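Local structure of protein translation factor SUI1 homolog (Pyrococcus horikoshii, 5ZCY) at residues I24-E29 and V36-E41. The protein probably acts as a translation initiation factor and binds mRNA during the start of archaeal protein synthesis. Sequence-based numbering, arbitrary orientation.
Sequences IKVYIE and VKTIIE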
loop_
_atom_site.group_PDB
_atom_site.type_symbol
_atom_site.label_atom_id
_atom_site.label_comp_id
_atom_site.label_asym_id
_atom_site.label_seq_id
_atom_site.Cartn_x
_atom_site.Cartn_y
_atom_site.Cartn_z
ATOM N N ILE A 24 8.873 -2.563 1.274
ATOM C CA ILE A 24 7.454 -2.097 1.223
ATOM C C ILE A 24 6.611 -3.141 1.976
ATOM O O ILE A 24 6.507 -4.225 1.493
ATOM C CB ILE A 24 6.945 -1.862 -0.173
ATOM C CG1 ILE A 24 7.823 -0.734 -0.808
ATOM C CG2 ILE A 24 5.504 -1.457 -0.199
ATOM C CD1 ILE A 24 7.624 -0.674 -2.286
ATOM N N LYS A 25 6.050 -2.813 3.125
ATOM C CA LYS A 25 5.277 -3.680 3.926
ATOM C C LYS A 25 3.809 -3.384 3.730
ATOM O O LYS A 25 3.424 -2.240 3.782
ATOM C CB LYS A 25 5.591 -3.503 5.392
ATOM C CG LYS A 25 7.020 -3.653 5.818
ATOM C CD LYS A 25 7.460 -5.006 5.474
ATOM C CE LYS A 25 8.753 -5.371 6.232
ATOM N NZ LYS A 25 9.427 -6.532 5.601
ATOM N N VAL A 26 3.019 -4.425 3.612
ATOM C CA VAL A 26 1.585 -4.297 3.436
ATOM C C VAL A 26 0.952 -5.147 4.529
ATOM O O VAL A 26 1.208 -6.370 4.579
ATOM C CB VAL A 26 1.073 -4.708 2.085
ATOM C CG1 VAL A 26 -0.452 -4.512 1.967
ATOM C CG2 VAL A 26 1.805 -4.009 0.960
ATOM N N TYR A 27 0.086 -4.560 5.328
ATOM C CA TYR A 27 -0.488 -5.326 6.459
ATOM C C TYR A 27 -1.859 -4.783 6.771
ATOM O O TYR A 27 -2.210 -3.767 6.255
ATOM C CB TYR A 27 0.410 -5.251 7.648
ATOM C CG TYR A 27 0.791 -3.911 8.205
ATOM C CD1 TYR A 27 1.879 -3.235 7.736
ATOM C CD2 TYR A 27 0.056 -3.280 9.233
ATOM C CE1 TYR A 27 2.284 -1.979 8.237
ATOM C CE2 TYR A 27 0.415 -2.043 9.684
ATOM C CZ TYR A 27 1.546 -1.394 9.236
ATOM O OH TYR A 27 2.008 -0.176 9.654
ATOM N N ILE A 28 -2.591 -5.410 7.668
ATOM C CA ILE A 28 -3.966 -5.006 7.967
ATOM C C ILE A 28 -4.023 -4.436 9.317
ATOM O O ILE A 28 -3.339 -4.897 10.269
ATOM C CB ILE A 28 -4.888 -6.232 7.979
ATOM C CG1 ILE A 28 -4.905 -6.910 6.675
ATOM C CG2 ILE A 28 -6.267 -5.864 8.556
ATOM C CD1 ILE A 28 -5.392 -6.005 5.609
ATOM N N GLU A 29 -4.791 -3.363 9.479
ATOM C CA GLU A 29 -5.157 -2.760 10.799
ATOM C C GLU A 29 -6.678 -2.803 10.899
ATOM O O GLU A 29 -7.434 -2.920 9.935
ATOM C CB GLU A 29 -4.668 -1.333 10.966
ATOM C CG GLU A 29 -3.165 -1.215 11.256
ATOM C CD GLU A 29 -2.624 0.175 11.483
ATOM O OE1 GLU A 29 -3.315 1.168 11.200
ATOM O OE2 GLU A 29 -1.383 0.289 11.903
ATOM N N VAL A 36 -11.860 -3.684 8.137
ATOM C CA VAL A 36 -10.408 -3.619 8.218
ATOM C C VAL A 36 -9.874 -2.618 7.221
ATOM O O VAL A 36 -10.596 -2.212 6.309
ATOM C CB VAL A 36 -9.671 -4.930 8.131
ATOM C CG1 VAL A 36 -10.176 -5.935 9.227
ATOM C CG2 VAL A 36 -9.808 -5.553 6.806
ATOM N N LYS A 37 -8.618 -2.280 7.379
ATOM C CA LYS A 37 -7.905 -1.373 6.485
ATOM C C LYS A 37 -6.561 -1.991 6.132
ATOM O O LYS A 37 -5.936 -2.669 6.940
ATOM C CB LYS A 37 -7.754 -0.001 6.979
ATOM C CG LYS A 37 -7.122 0.134 8.283
ATOM C CD LYS A 37 -7.230 1.610 8.775
ATOM C CE LYS A 37 -6.436 1.890 10.006
ATOM N NZ LYS A 37 -6.690 3.347 10.389
ATOM N N THR A 38 -6.104 -1.707 4.922
ATOM C CA THR A 38 -4.807 -2.146 4.417
ATOM C C THR A 38 -3.814 -0.991 4.537
ATOM O O THR A 38 -4.142 0.122 4.052
ATOM C CB THR A 38 -4.887 -2.579 2.998
ATOM O OG1 THR A 38 -5.803 -3.638 2.839
ATOM C CG2 THR A 38 -3.560 -3.032 2.374
ATOM N N ILE A 39 -2.670 -1.228 5.168
ATOM C CA ILE A 39 -1.647 -0.242 5.342
ATOM C C ILE A 39 -0.502 -0.619 4.448
ATOM O O ILE A 39 -0.077 -1.766 4.370
ATOM C CB ILE A 39 -1.113 -0.206 6.802
ATOM C CG1 ILE A 39 -2.255 -0.149 7.821
ATOM C CG2 ILE A 39 -0.044 0.843 6.987
ATOM C CD1 ILE A 39 -3.131 1.047 7.639
ATOM N N ILE A 40 -0.030 0.413 3.698
ATOM C CA ILE A 40 1.241 0.236 2.870
ATOM C C ILE A 40 2.280 1.217 3.473
ATOM O O ILE A 40 2.059 2.462 3.465
ATOM C CB ILE A 40 0.988 0.582 1.386
ATOM C CG1 ILE A 40 -0.129 -0.279 0.842
ATOM C CG2 ILE A 40 2.261 0.406 0.614
ATOM C CD1 ILE A 40 -0.765 0.367 -0.382
ATOM N N GLU A 41 3.327 0.617 3.970
ATOM C CA GLU A 41 4.408 1.387 4.638
ATOM C C GLU A 41 5.689 1.073 3.970
ATOM O O GLU A 41 5.923 0.041 3.381
ATOM C CB GLU A 41 4.483 0.938 6.138
ATOM C CG GLU A 41 5.198 1.680 7.207
ATOM C CD GLU A 41 4.834 0.882 8.493
ATOM O OE1 GLU A 41 3.926 1.272 9.155
ATOM O OE2 GLU A 41 5.386 -0.251 8.701
HETATM O O HOH W 1 -5.063 2.601 12.628
#
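Segments 24-29 and 36-41 are the two arms of an antiparallel beta hairpin in which Lys25, Tyr27 and Glu29 make the hydrogen-bonded pairs with Glu41, Ile39 and Lys37. Each pair closes two backbone bonds; the straightest runs from Ile39 N to Tyr27 O (2.8 Å, 178° at the hydrogen), almost along the C=O axis.

Tyr27 lies at the centre of the face that also bears Lys25, Glu29, Lys37, Ile39 and Glu41. From CB, its CG stands in the crowded position between the backbone N and the carbonyl carbon (chi1 57°), which swings the ring across the partner strand. There CD2 and CE2 run over CB and CG1 of Ile39, and Ile39 CB makes a CH-pi contact 3.9 Å from the ring centroid of Tyr27, nearly along the ring normal. CE1, on the other rim, faces the Glu41 carboxylate; Tyr27 CZ lies 3.5 Å from Ile39 CG2. At the tip, Tyr27 OH donates a very short 2.5 Å bond to Glu41 OE1, reached from above the carboxylate plane; ring and carboxylate are turned 57° apart. So short a bond probably helps stabilise the charge on Glu41. Arg71 adds a weak hydrogen bond to the hydroxyl and forms a salt bridge with Glu29 OE2.

Farther along this face, Glu29 lays CG and CD against Ile39 CG1. Its OE1 is bridged by a water to Lys37 NZ, weakly on the lysine side, and that amine has its salt bridge with Glu73. On the face of Val26, Ile28, Thr38 and Ile40, Val26 CG1 presses tightly on Thr38 CG2 at 3.5 Å; at the end of the pairing the methyls Ile24 CG2 and Ile40 CG2 meet side by side.

The hairpin is central in the mixed five-stranded sheet of the SUI1 domain, with strand 96-98 alongside 24-29 and strand 71-75 alongside 36-41, while Ile82 of helix 82-88 packs on Val26 and Ile40.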